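Local structure of oxysterol-binding protein homolog 3 (Saccharomyces cerevisiae, 4IC4) at residues I69-L74 against P119-L124; A82-K87 against V98-I103; Y109-R114 against S290-K295; Q200-L205 against E216-F221. The protein carries lipids between membranes in a hydrophobic pocket, in phosphoinositide-coupled non-vesicular transport, this chain being its sterol- and phospholipid-binding OSBP-related domain. One frame throughout, in Å; residues are numbered along the deposited sequence.

Contact 1. Residues I69-L74 against P119-L124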
loop_
_atom_site.group_PDB
_atom_site.type_symbol
_atom_site.label_atom_id
_atom_site.label_comp_id
_atom_site.label_asym_id
_atom_site.label_seq_id
_atom_site.Cartn_x
_atom_site.Cartn_y
_atom_site.Cartn_z
ATOM N N ILE A 69 -4.222 -10.873 -1.054
ATOM C CA ILE A 69 -4.129 -9.836 -0.019
ATOM C C ILE A 69 -5.221 -8.807 -0.297
ATOM O O ILE A 69 -5.766 -8.755 -1.403
ATOM C CB ILE A 69 -2.754 -9.088 0.019
ATOM C CG1 ILE A 69 -2.478 -8.398 -1.315
ATOM C CG2 ILE A 69 -1.640 -10.043 0.425
ATOM C CD1 ILE A 69 -1.321 -7.415 -1.236
ATOM N N SER A 70 -5.563 -8.008 0.711
ATOM C CA SER A 70 -6.581 -6.971 0.547
ATOM C C SER A 70 -5.894 -5.652 0.206
ATOM O O SER A 70 -4.672 -5.537 0.317
ATOM C CB SER A 70 -7.390 -6.795 1.835
ATOM O OG SER A 70 -6.621 -6.131 2.825
ATOM N N ILE A 71 -6.671 -4.651 -0.197
ATOM C CA ILE A 71 -6.069 -3.363 -0.533
ATOM C C ILE A 71 -5.405 -2.744 0.697
ATOM O O ILE A 71 -4.402 -2.042 0.578
ATOM C CB ILE A 71 -7.110 -2.379 -1.106
ATOM C CG1 ILE A 71 -7.672 -2.934 -2.416
ATOM C CG2 ILE A 71 -6.461 -1.010 -1.348
ATOM C CD1 ILE A 71 -8.715 -2.046 -3.064
ATOM N N LEU A 72 -5.955 -3.000 1.882
ATOM C CA LEU A 72 -5.349 -2.464 3.098
ATOM C C LEU A 72 -3.941 -3.034 3.239
ATOM O O LEU A 72 -3.010 -2.328 3.631
ATOM C CB LEU A 72 -6.179 -2.838 4.328
ATOM C CG LEU A 72 -7.587 -2.242 4.415
ATOM C CD1 LEU A 72 -8.318 -2.838 5.618
ATOM C CD2 LEU A 72 -7.503 -0.729 4.533
ATOM N N GLN A 73 -3.788 -4.316 2.917
ATOM C CA GLN A 73 -2.484 -4.958 2.996
ATOM C C GLN A 73 -1.546 -4.406 1.912
ATOM O O GLN A 73 -0.365 -4.161 2.169
ATOM C CB GLN A 73 -2.651 -6.482 2.891
ATOM C CG GLN A 73 -3.357 -7.051 4.127
ATOM C CD GLN A 73 -3.741 -8.512 4.003
ATOM O OE1 GLN A 73 -4.390 -8.921 3.038
ATOM N NE2 GLN A 73 -3.358 -9.307 4.998
ATOM N N LEU A 74 -2.073 -4.187 0.709
ATOM C CA LEU A 74 -1.266 -3.638 -0.378
ATOM C C LEU A 74 -0.690 -2.275 -0.002
ATOM O O LEU A 74 0.508 -2.032 -0.148
ATOM C CB LEU A 74 -2.103 -3.472 -1.650
ATOM C CG LEU A 74 -1.404 -2.641 -2.735
ATOM C CD1 LEU A 74 -0.215 -3.411 -3.275
ATOM C CD2 LEU A 74 -2.377 -2.311 -3.858
ATOM N N PRO A 119 -5.421 -6.670 -5.612
ATOM C CA PRO A 119 -5.819 -7.128 -4.278
ATOM C C PRO A 119 -7.336 -7.191 -4.136
ATOM O O PRO A 119 -8.068 -6.600 -4.929
ATOM C CB PRO A 119 -5.228 -6.065 -3.350
ATOM C CG PRO A 119 -4.064 -5.521 -4.132
ATOM C CD PRO A 119 -4.625 -5.434 -5.531
ATOM N N PHE A 120 -7.801 -7.925 -3.131
ATOM C CA PHE A 120 -9.231 -8.014 -2.853
ATOM C C PHE A 120 -9.699 -6.658 -2.337
ATOM O O PHE A 120 -8.970 -5.980 -1.601
ATOM C CB PHE A 120 -9.508 -9.024 -1.743
ATOM C CG PHE A 120 -9.477 -10.457 -2.181
ATOM C CD1 PHE A 120 -10.648 -11.209 -2.203
ATOM C CD2 PHE A 120 -8.277 -11.076 -2.506
ATOM C CE1 PHE A 120 -10.623 -12.559 -2.537
ATOM C CE2 PHE A 120 -8.241 -12.425 -2.841
ATOM C CZ PHE A 120 -9.419 -13.170 -2.853
ATOM N N ASN A 121 -10.909 -6.258 -2.714
ATOM C CA ASN A 121 -11.468 -5.006 -2.220
ATOM C C ASN A 121 -11.879 -5.252 -0.770
ATOM O O ASN A 121 -12.635 -6.176 -0.478
ATOM C CB ASN A 121 -12.710 -4.606 -3.020
ATOM C CG ASN A 121 -12.388 -4.245 -4.449
ATOM O OD1 ASN A 121 -11.558 -3.379 -4.708
ATOM N ND2 ASN A 121 -13.054 -4.906 -5.391
ATOM N N PRO A 122 -11.374 -4.438 0.164
ATOM C CA PRO A 122 -11.764 -4.659 1.557
ATOM C C PRO A 122 -13.244 -4.344 1.748
ATOM O O PRO A 122 -13.853 -3.644 0.940
ATOM C CB PRO A 122 -10.887 -3.673 2.326
ATOM C CG PRO A 122 -9.712 -3.453 1.419
ATOM C CD PRO A 122 -10.349 -3.388 0.058
ATOM N N LEU A 123 -13.817 -4.871 2.818
ATOM C CA LEU A 123 -15.206 -4.597 3.132
ATOM C C LEU A 123 -15.214 -3.322 3.971
ATOM O O LEU A 123 -14.216 -2.985 4.603
ATOM C CB LEU A 123 -15.796 -5.736 3.963
ATOM C CG LEU A 123 -15.763 -7.114 3.307
ATOM C CD1 LEU A 123 -16.231 -8.162 4.308
ATOM C CD2 LEU A 123 -16.645 -7.113 2.062
ATOM N N LEU A 124 -16.322 -2.592 3.957
ATOM C CA LEU A 124 -16.405 -1.410 4.792
ATOM C C LEU A 124 -16.204 -1.897 6.235
ATOM O O LEU A 124 -16.797 -2.894 6.651
ATOM C CB LEU A 124 -17.775 -0.749 4.644
ATOM C CG LEU A 124 -18.058 0.451 5.549
ATOM C CD1 LEU A 124 -17.077 1.579 5.269
ATOM C CD2 LEU A 124 -19.482 0.918 5.295
#
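At the edge of the Phe-120 ring, near its plane, sits Ile-69 O, 3.6 Å from Phe-120 CD2; Val-63 and, from helix 325-331, Asp-326 and Ile-327 also pack on this side chain. The second flat group is the Gln-73 amide, whose OE1 takes Ser-70 N in its plane on a lone pair at 2.8 Å. Gln-73 N returns a weak bond to Ser-70 OG, completing a capping box at the start of helix 71-76. Serine suits this N-cap because its short hydroxyl, set between N and C (chi1 73°), reaches forward to the Gln-73 N-H and also bonds Ser-321. Just before the helix begins, Ser-70 forms a parallel beta bridge with Phe-120: Phe-120 N gives a straight bond to Ile-69 O (2.8 Å, 160°), and Ile-71 N a weak one to Phe-120 O (3.0 Å). Two rigid prolines pad the joint. Pro-119 CG rests 3.6 Å from Leu-74 CD2, and the Pro-122 ring crosses Ile-71 at about a right angle, Pro-122 CD 3.6 Å from Ile-71 CB. An alanine here in place of Ile-71 keeps CB on Pro-122 but lacks the branches beyond it, and would probably lose the CG1 contact with Pro-122 and that of CD1 with Asn-121 OD1. Phosphoinositide-binding residues adjoin: Lys-118 precedes Pro-119, and the Asn-121 side chain lies about 5 Å from that of Glu-346.

Contact 2. Residues A82-K87 against V98-I103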
loop_
_atom_site.group_PDB
_atom_site.type_symbol
_atom_site.label_atom_id
_atom_site.label_comp_id
_atom_site.label_asym_id
_atom_site.label_seq_id
_atom_site.Cartn_x
_atom_site.Cartn_y
_atom_site.Cartn_z
ATOM N N ALA A 82 10.406 1.064 5.954
ATOM C CA ALA A 82 10.229 2.003 7.052
ATOM C C ALA A 82 11.546 2.425 7.716
ATOM O O ALA A 82 11.642 3.540 8.234
ATOM C CB ALA A 82 9.296 1.401 8.099
ATOM N N PRO A 83 12.565 1.540 7.738
ATOM C CA PRO A 83 13.826 1.952 8.370
ATOM C C PRO A 83 14.415 3.224 7.754
ATOM O O PRO A 83 15.234 3.899 8.376
ATOM C CB PRO A 83 14.720 0.730 8.182
ATOM C CG PRO A 83 13.737 -0.397 8.313
ATOM C CD PRO A 83 12.561 0.085 7.487
ATOM N N LEU A 84 14.007 3.547 6.529
ATOM C CA LEU A 84 14.485 4.766 5.881
ATOM C C LEU A 84 14.001 5.983 6.666
ATOM O O LEU A 84 14.700 6.994 6.763
ATOM C CB LEU A 84 13.959 4.855 4.446
ATOM C CG LEU A 84 14.625 3.952 3.404
ATOM C CD1 LEU A 84 13.837 3.999 2.111
ATOM C CD2 LEU A 84 16.061 4.405 3.170
ATOM N N LEU A 85 12.794 5.887 7.215
ATOM C CA LEU A 85 12.241 6.987 7.998
ATOM C C LEU A 85 13.015 7.127 9.299
ATOM O O LEU A 85 13.324 8.239 9.738
ATOM C CB LEU A 85 10.759 6.743 8.293
ATOM C CG LEU A 85 9.873 6.655 7.046
ATOM C CD1 LEU A 85 8.429 6.409 7.456
ATOM C CD2 LEU A 85 10.002 7.942 6.236
ATOM N N THR A 86 13.334 5.993 9.912
ATOM C CA THR A 86 14.087 6.001 11.154
ATOM C C THR A 86 15.463 6.615 10.894
ATOM O O THR A 86 15.936 7.443 11.671
ATOM C CB THR A 86 14.227 4.574 11.709
ATOM O OG1 THR A 86 12.919 4.043 11.962
ATOM C CG2 THR A 86 15.034 4.580 13.009
ATOM N N LYS A 87 16.091 6.229 9.785
ATOM C CA LYS A 87 17.405 6.769 9.445
ATOM C C LYS A 87 17.301 8.267 9.178
ATOM O O LYS A 87 18.211 9.033 9.506
ATOM C CB LYS A 87 17.973 6.066 8.210
ATOM C CG LYS A 87 19.347 6.574 7.796
ATOM C CD LYS A 87 19.915 5.819 6.599
ATOM C CE LYS A 87 20.238 4.371 6.932
ATOM N NZ LYS A 87 19.020 3.567 7.212
ATOM N N VAL A 98 13.614 10.633 3.238
ATOM C CA VAL A 98 12.158 10.630 3.142
ATOM C C VAL A 98 11.808 10.453 1.664
ATOM O O VAL A 98 10.854 9.757 1.320
ATOM C CB VAL A 98 11.549 11.948 3.676
ATOM C CG1 VAL A 98 10.048 11.976 3.417
ATOM C CG2 VAL A 98 11.815 12.073 5.166
ATOM N N SER A 99 12.597 11.067 0.785
ATOM C CA SER A 99 12.360 10.942 -0.648
ATOM C C SER A 99 12.556 9.489 -1.082
ATOM O O SER A 99 11.773 8.951 -1.864
ATOM C CB SER A 99 13.311 11.849 -1.429
ATOM O OG SER A 99 13.044 13.213 -1.151
ATOM N N ALA A 100 13.608 8.854 -0.574
ATOM C CA ALA A 100 13.874 7.458 -0.905
ATOM C C ALA A 100 12.681 6.621 -0.451
ATOM O O ALA A 100 12.216 5.731 -1.168
ATOM C CB ALA A 100 15.149 6.983 -0.202
ATOM N N PHE A 101 12.189 6.909 0.748
ATOM C CA PHE A 101 11.043 6.183 1.281
ATOM C C PHE A 101 9.821 6.366 0.386
ATOM O O PHE A 101 9.127 5.404 0.070
ATOM C CB PHE A 101 10.710 6.670 2.694
ATOM C CG PHE A 101 9.478 6.033 3.277
ATOM C CD1 PHE A 101 9.520 4.731 3.770
ATOM C CD2 PHE A 101 8.271 6.720 3.297
ATOM C CE1 PHE A 101 8.370 4.122 4.276
ATOM C CE2 PHE A 101 7.112 6.119 3.802
ATOM C CZ PHE A 101 7.165 4.816 4.293
ATOM N N ALA A 102 9.573 7.605 -0.032
ATOM C CA ALA A 102 8.423 7.918 -0.875
ATOM C C ALA A 102 8.406 7.169 -2.202
ATOM O O ALA A 102 7.343 6.812 -2.709
ATOM C CB ALA A 102 8.363 9.420 -1.129
ATOM N N ILE A 103 9.587 6.936 -2.764
ATOM C CA ILE A 103 9.712 6.239 -4.037
ATOM C C ILE A 103 9.771 4.718 -3.883
ATOM O O ILE A 103 9.329 3.980 -4.767
ATOM C CB ILE A 103 10.997 6.694 -4.771
ATOM C CG1 ILE A 103 10.903 8.184 -5.108
ATOM C CG2 ILE A 103 11.211 5.866 -6.031
ATOM C CD1 ILE A 103 12.205 8.782 -5.616
#
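Helices 83-88 and 94-104 form an antiparallel pair within the OSBP-related domain, joined by a short connection; the axes of their segments here pass 8.6 Å apart, their directions 169° from each other. Phe-101 carries the contact. Its CG is anti to the backbone N (chi1 176°), which sends the ring across to the partner helix. Leu-85 lies over one face of that ring: its CD1 stands nearly above the middle, 3.8 Å from the centroid in a CH-pi contact, and Leu-85 CD2 reaches the base of the ring, 3.6 Å from Phe-101 CG. A branched leucine suits the place, since one methyl can cover the centre while the other covers the root. Leu-84 packs on the backbone and CB of Phe-101, with Leu-84 CD1 3.6 Å from Phe-101 N and 4.0 Å from Ala-100 CB; the small alanine leaves room for it. Ala-82 CA approaches Phe-101 CE1 at 4.0 Å. On other sides, Phe-101 and Val-98 touch Trp-198 of strand 195-199, so the second helix is wedged between its partner and the barrel strands. No hydrogen bond crosses between the segments, and the attraction rests on dispersion and the burial of apolar surface.

Contact 3. Residues Y109-R114 against S290-K295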
loop_
_atom_site.group_PDB
_atom_site.type_symbol
_atom_site.label_atom_id
_atom_site.label_comp_id
_atom_site.label_asym_id
_atom_site.label_seq_id
_atom_site.Cartn_x
_atom_site.Cartn_y
_atom_site.Cartn_z
ATOM N N TYR A 109 6.581 -3.640 -7.818
ATOM C CA TYR A 109 6.170 -3.967 -9.176
ATOM C C TYR A 109 7.357 -4.283 -10.079
ATOM O O TYR A 109 7.204 -4.355 -11.298
ATOM C CB TYR A 109 5.367 -2.807 -9.767
ATOM C CG TYR A 109 4.114 -2.499 -8.986
ATOM C CD1 TYR A 109 3.089 -3.435 -8.893
ATOM C CD2 TYR A 109 3.969 -1.287 -8.307
ATOM C CE1 TYR A 109 1.946 -3.184 -8.142
ATOM C CE2 TYR A 109 2.825 -1.022 -7.547
ATOM C CZ TYR A 109 1.820 -1.981 -7.470
ATOM O OH TYR A 109 0.692 -1.762 -6.715
ATOM N N ARG A 110 8.533 -4.485 -9.491
ATOM C CA ARG A 110 9.706 -4.781 -10.306
ATOM C C ARG A 110 9.536 -6.080 -11.080
ATOM O O ARG A 110 9.966 -6.175 -12.233
ATOM C CB ARG A 110 10.989 -4.789 -9.460
ATOM C CG ARG A 110 11.075 -5.766 -8.296
ATOM C CD ARG A 110 12.347 -5.413 -7.528
ATOM N NE ARG A 110 12.709 -6.268 -6.399
ATOM C CZ ARG A 110 12.133 -6.234 -5.200
ATOM N NH1 ARG A 110 11.134 -5.398 -4.955
ATOM N NH2 ARG A 110 12.608 -6.993 -4.221
ATOM N N ASP A 111 8.925 -7.083 -10.456
ATOM C CA ASP A 111 8.660 -8.330 -11.163
ATOM C C ASP A 111 7.291 -8.091 -11.788
ATOM O O ASP A 111 6.283 -7.981 -11.081
ATOM C CB ASP A 111 8.584 -9.521 -10.207
ATOM C CG ASP A 111 8.398 -10.840 -10.940
ATOM O OD1 ASP A 111 7.598 -10.871 -11.898
ATOM O OD2 ASP A 111 9.043 -11.842 -10.558
ATOM N N LYS A 112 7.263 -7.992 -13.111
ATOM C CA LYS A 112 6.031 -7.734 -13.846
ATOM C C LYS A 112 4.868 -8.648 -13.482
ATOM O O LYS A 112 3.709 -8.301 -13.713
ATOM C CB LYS A 112 6.302 -7.816 -15.351
ATOM C CG LYS A 112 7.223 -6.718 -15.856
ATOM C CD LYS A 112 7.513 -6.861 -17.344
ATOM C CE LYS A 112 8.416 -5.740 -17.832
ATOM N NZ LYS A 112 8.771 -5.888 -19.272
ATOM N N THR A 113 5.167 -9.809 -12.914
ATOM C CA THR A 113 4.115 -10.744 -12.533
ATOM C C THR A 113 3.124 -10.076 -11.572
ATOM O O THR A 113 1.922 -10.340 -11.624
ATOM C CB THR A 113 4.707 -12.001 -11.857
ATOM O OG1 THR A 113 5.696 -12.585 -12.716
ATOM C CG2 THR A 113 3.616 -13.030 -11.580
ATOM N N ARG A 114 3.632 -9.197 -10.712
ATOM C CA ARG A 114 2.793 -8.511 -9.730
ATOM C C ARG A 114 1.697 -7.655 -10.364
ATOM O O ARG A 114 0.661 -7.404 -9.745
ATOM C CB ARG A 114 3.668 -7.631 -8.817
ATOM C CG ARG A 114 2.949 -7.055 -7.591
ATOM C CD ARG A 114 2.640 -8.144 -6.568
ATOM N NE ARG A 114 1.677 -7.699 -5.558
ATOM C CZ ARG A 114 1.986 -7.079 -4.421
ATOM N NH1 ARG A 114 3.247 -6.815 -4.106
ATOM N NH2 ARG A 114 1.016 -6.721 -3.590
ATOM N N SER A 290 10.874 -16.933 -3.335
ATOM C CA SER A 290 11.513 -17.827 -4.291
ATOM C C SER A 290 10.542 -18.109 -5.435
ATOM O O SER A 290 9.327 -18.197 -5.219
ATOM C CB SER A 290 11.904 -19.135 -3.603
ATOM O OG SER A 290 10.769 -19.790 -3.066
ATOM N N ASN A 291 11.073 -18.241 -6.648
ATOM C CA ASN A 291 10.255 -18.517 -7.829
ATOM C C ASN A 291 9.060 -17.569 -7.874
ATOM O O ASN A 291 7.911 -18.005 -7.955
ATOM C CB ASN A 291 9.764 -19.965 -7.782
ATOM C CG ASN A 291 10.900 -20.954 -7.639
ATOM O OD1 ASN A 291 10.872 -21.831 -6.775
ATOM N ND2 ASN A 291 11.911 -20.817 -8.488
ATOM N N PRO A 292 9.321 -16.254 -7.841
ATOM C CA PRO A 292 8.286 -15.217 -7.864
ATOM C C PRO A 292 7.290 -15.244 -9.017
ATOM O O PRO A 292 6.158 -14.787 -8.869
ATOM C CB PRO A 292 9.094 -13.922 -7.827
ATOM C CG PRO A 292 10.367 -14.304 -8.530
ATOM C CD PRO A 292 10.664 -15.646 -7.921
ATOM N N LYS A 293 7.702 -15.776 -10.163
ATOM C CA LYS A 293 6.814 -15.832 -11.315
ATOM C C LYS A 293 5.594 -16.690 -11.005
ATOM O O LYS A 293 4.511 -16.469 -11.549
ATOM C CB LYS A 293 7.554 -16.404 -12.528
ATOM C CG LYS A 293 6.725 -16.415 -13.797
ATOM C CD LYS A 293 7.542 -16.877 -14.994
ATOM C CE LYS A 293 6.730 -16.783 -16.275
ATOM N NZ LYS A 293 7.531 -17.158 -17.473
ATOM N N LYS A 294 5.775 -17.659 -10.114
ATOM C CA LYS A 294 4.698 -18.566 -9.743
ATOM C C LYS A 294 3.986 -18.123 -8.474
ATOM O O LYS A 294 3.052 -18.784 -8.022
ATOM C CB LYS A 294 5.254 -19.974 -9.534
ATOM C CG LYS A 294 5.991 -20.535 -10.742
ATOM C CD LYS A 294 6.545 -21.916 -10.449
ATOM C CE LYS A 294 7.272 -22.480 -11.657
ATOM N NZ LYS A 294 6.377 -22.565 -12.843
ATOM N N LYS A 295 4.426 -17.003 -7.906
ATOM C CA LYS A 295 3.840 -16.497 -6.673
ATOM C C LYS A 295 3.464 -15.015 -6.711
ATOM O O LYS A 295 3.773 -14.262 -5.782
ATOM C CB LYS A 295 4.795 -16.766 -5.509
ATOM C CG LYS A 295 5.152 -18.236 -5.335
ATOM C CD LYS A 295 6.172 -18.438 -4.225
ATOM C CE LYS A 295 6.643 -19.883 -4.169
ATOM N NZ LYS A 295 7.240 -20.306 -5.461
#
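The side chain of Asp-111 leaves the backbone with CB pointing toward the loop 290-295, and CG, anti to the backbone N (chi1 -176°), carries the carboxylate on between the two segments. From CG the two oxygens part company. OD1 stays with its own chain and is gripped twice: Thr-113 N lies 2.8 Å from Asp-111 OD1 on its anti lone pair, in a fairly straight bond (158°), and Thr-113 OG1 comes to 2.7 Å from above the carboxylate plane. This double grip fixes the rotation of the carboxylate and would probably favour its charged form. OD2, turned the other way, ends against the ring of Pro-292, with Asp-111 OD2 3.4 Å from Pro-292 CB, and the two side chains cross at about a right angle. Thr-113 makes the second contact. With its OG1 spent on Asp-111, its methyl CG2 is directed across, 3.6 Å from Lys-293 O, while Thr-113 OG1 lies 3.7 Å from Lys-293 CA. Threonine suits the place because its hydroxyl donates to Asp-111 OD1 while its methyl fills space against the Lys-293 carbonyl in van der Waals contact. Lys-293 runs extended away into solvent. Within the loop 290-295, Lys-295 NZ bonds Ser-290 O at 3.0 Å, and proline opens the 3-10 segment 292-294, where its restricted phi fits. Arg-114, next along, is held by salt bridges to Glu-67 and Glu-77. No hydrogen bond joins the two segments: this is a surface contact of loops, in which an Asx turn at Asp-111 leads into one short 3-10 segment and is set beside another.

Contact 4. Residues Q200-L205 against E216-F221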
loop_
_atom_site.group_PDB
_atom_site.type_symbol
_atom_site.label_atom_id
_atom_site.label_comp_id
_atom_site.label_asym_id
_atom_site.label_seq_id
_atom_site.Cartn_x
_atom_site.Cartn_y
_atom_site.Cartn_z
ATOM N N GLN A 200 1.446 10.175 -3.566
ATOM C CA GLN A 200 2.156 9.157 -4.326
ATOM C C GLN A 200 2.085 9.441 -5.820
ATOM O O GLN A 200 1.069 9.910 -6.327
ATOM C CB GLN A 200 1.607 7.763 -4.004
ATOM C CG GLN A 200 2.112 7.254 -2.660
ATOM C CD GLN A 200 1.770 5.804 -2.388
ATOM O OE1 GLN A 200 2.320 5.195 -1.466
ATOM N NE2 GLN A 200 0.862 5.245 -3.177
ATOM N N PRO A 201 3.177 9.166 -6.543
ATOM C CA PRO A 201 3.219 9.408 -7.986
ATOM C C PRO A 201 2.240 8.566 -8.789
ATOM O O PRO A 201 1.804 7.502 -8.352
ATOM C CB PRO A 201 4.667 9.098 -8.343
ATOM C CG PRO A 201 5.007 8.010 -7.386
ATOM C CD PRO A 201 4.421 8.524 -6.086
ATOM N N THR A 202 1.907 9.067 -9.971
ATOM C CA THR A 202 1.002 8.388 -10.880
ATOM C C THR A 202 1.747 7.225 -11.519
ATOM O O THR A 202 2.938 7.332 -11.810
ATOM C CB THR A 202 0.545 9.337 -12.011
ATOM O OG1 THR A 202 -0.086 10.492 -11.446
ATOM C CG2 THR A 202 -0.421 8.632 -12.948
ATOM N N THR A 203 1.054 6.110 -11.717
ATOM C CA THR A 203 1.652 4.953 -12.366
ATOM C C THR A 203 0.740 4.569 -13.523
ATOM O O THR A 203 -0.432 4.944 -13.545
ATOM C CB THR A 203 1.793 3.747 -11.411
ATOM O OG1 THR A 203 0.514 3.404 -10.867
ATOM C CG2 THR A 203 2.759 4.076 -10.285
ATOM N N ILE A 204 1.280 3.829 -14.483
ATOM C CA ILE A 204 0.502 3.405 -15.638
ATOM C C ILE A 204 0.662 1.912 -15.890
ATOM O O ILE A 204 1.769 1.380 -15.838
ATOM C CB ILE A 204 0.941 4.160 -16.917
ATOM C CG1 ILE A 204 0.852 5.673 -16.696
ATOM C CG2 ILE A 204 0.074 3.738 -18.094
ATOM C CD1 ILE A 204 -0.553 6.194 -16.475
ATOM N N LEU A 205 -0.455 1.241 -16.156
ATOM C CA LEU A 205 -0.446 -0.191 -16.444
ATOM C C LEU A 205 -0.482 -0.333 -17.965
ATOM O O LEU A 205 -1.449 0.080 -18.604
ATOM C CB LEU A 205 -1.675 -0.864 -15.823
ATOM C CG LEU A 205 -1.863 -2.366 -16.049
ATOM C CD1 LEU A 205 -0.650 -3.129 -15.540
ATOM C CD2 LEU A 205 -3.124 -2.828 -15.330
ATOM N N GLU A 216 4.648 1.201 -14.661
ATOM C CA GLU A 216 5.773 2.118 -14.562
ATOM C C GLU A 216 5.270 3.479 -14.092
ATOM O O GLU A 216 4.153 3.892 -14.416
ATOM C CB GLU A 216 6.476 2.258 -15.920
ATOM C CG GLU A 216 5.703 3.055 -16.959
ATOM C CD GLU A 216 6.410 3.117 -18.304
ATOM O OE1 GLU A 216 6.046 3.985 -19.125
ATOM O OE2 GLU A 216 7.320 2.294 -18.546
ATOM N N PRO A 217 6.079 4.186 -13.290
ATOM C CA PRO A 217 5.678 5.504 -12.803
ATOM C C PRO A 217 5.840 6.508 -13.937
ATOM O O PRO A 217 6.633 6.290 -14.856
ATOM C CB PRO A 217 6.654 5.758 -11.658
ATOM C CG PRO A 217 7.894 5.081 -12.138
ATOM C CD PRO A 217 7.369 3.779 -12.706
ATOM N N VAL A 218 5.088 7.599 -13.878
ATOM C CA VAL A 218 5.167 8.626 -14.910
ATOM C C VAL A 218 5.165 10.021 -14.307
ATOM O O VAL A 218 4.867 10.203 -13.126
ATOM C CB VAL A 218 3.987 8.525 -15.908
ATOM C CG1 VAL A 218 4.054 7.209 -16.664
ATOM C CG2 VAL A 218 2.661 8.648 -15.166
ATOM N N ASN A 219 5.507 11.004 -15.133
ATOM C CA ASN A 219 5.534 12.394 -14.709
ATOM C C ASN A 219 6.488 12.635 -13.545
ATOM O O ASN A 219 7.609 12.129 -13.538
ATOM C CB ASN A 219 4.116 12.848 -14.345
ATOM C CG ASN A 219 3.187 12.878 -15.547
ATOM O OD1 ASN A 219 1.968 12.971 -15.404
ATOM N ND2 ASN A 219 3.765 12.808 -16.742
ATOM N N GLU A 220 6.036 13.398 -12.557
ATOM C CA GLU A 220 6.867 13.731 -11.408
ATOM C C GLU A 220 6.012 13.981 -10.172
ATOM O O GLU A 220 4.783 13.980 -10.245
ATOM C CB GLU A 220 7.663 14.998 -11.720
ATOM C CG GLU A 220 6.776 16.231 -11.864
ATOM C CD GLU A 220 7.200 17.141 -13.001
ATOM O OE1 GLU A 220 8.344 17.641 -12.980
ATOM O OE2 GLU A 220 6.383 17.356 -13.923
ATOM N N PHE A 221 6.672 14.192 -9.039
ATOM C CA PHE A 221 5.985 14.498 -7.790
ATOM C C PHE A 221 6.998 15.092 -6.820
ATOM O O PHE A 221 8.208 14.916 -6.995
ATOM C CB PHE A 221 5.296 13.249 -7.206
ATOM C CG PHE A 221 6.194 12.351 -6.405
ATOM C CD1 PHE A 221 6.188 12.408 -5.013
ATOM C CD2 PHE A 221 7.005 11.414 -7.034
ATOM C CE1 PHE A 221 6.973 11.537 -4.258
ATOM C CE2 PHE A 221 7.796 10.539 -6.291
ATOM C CZ PHE A 221 7.781 10.598 -4.901
HETATM O O HOH W 1 3.806 11.212 -10.763
HETATM O O HOH W 2 -0.241 12.375 -13.588
#
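Pro-201 lies over one face of the Phe-221 ring, with CD 3.9 Å from the centroid and 11° off the normal, a CH-pi contact. The rest of the proline ring extends over the same face toward its rim, Pro-201 CB 3.5 Å from Phe-221 CD2. Farther along, Ile-204 CG1 meets Val-218 CG1 at 3.6 Å, two beta-branched side chains crossing at about a right angle. The backbone sets these pairs in place. Ile-204 and Glu-216 form an antiparallel hydrogen-bonded pair, Ile-204 N to Glu-216 O 2.9 Å, Glu-216 N to Ile-204 O 3.1 Å. In the neighbouring non-hydrogen-bonded pair Thr-203 faces Pro-217, a position where proline fits because no N-H is required toward the partner. Strands 203-206 and 214-225 thus make a beta hairpin of the barrel. Val-218 N still bonds Thr-202 O (3.0 Å), but beyond it the second strand is interrupted, and a water takes up the pairing: it accepts from Thr-202 N and donates to Val-218 O (2.8 Å) and Glu-220 O. Another water links Thr-202 OG1, which also bonds Asn-180, to Asn-219 OD1. An alanine at Phe-221 would remove the ring that Pro-201 covers, and would probably cost the CH-pi contact and weaken the hold on Ile-233 and Phe-235 of the next strand. Glu-216 is anchored outward by a salt bridge to Lys-206 and a hydrogen bond from Ser-245 N.

How the contacts relate
From the N terminus, residues 69-74 open contact 1 at the start of helix 71-76; contact 2 opens and closes inside that loop, pairing the next two helices. Before contact 1 closes at 119-124, residues 109-114 open contact 3, so contacts 1 and 3 cross. Contact 3 closes only at 290-295, after a long run of barrel strands, and contact 4, a hairpin of that barrel, is nested within it. Contacts touch in two places: Arg-114 of contact 3 packs on Ile-69 and Leu-74 of contact 1, and Phe-221 of contact 4 meets Ala-102 and Ile-103 of contact 2, tying helix to barrel wall.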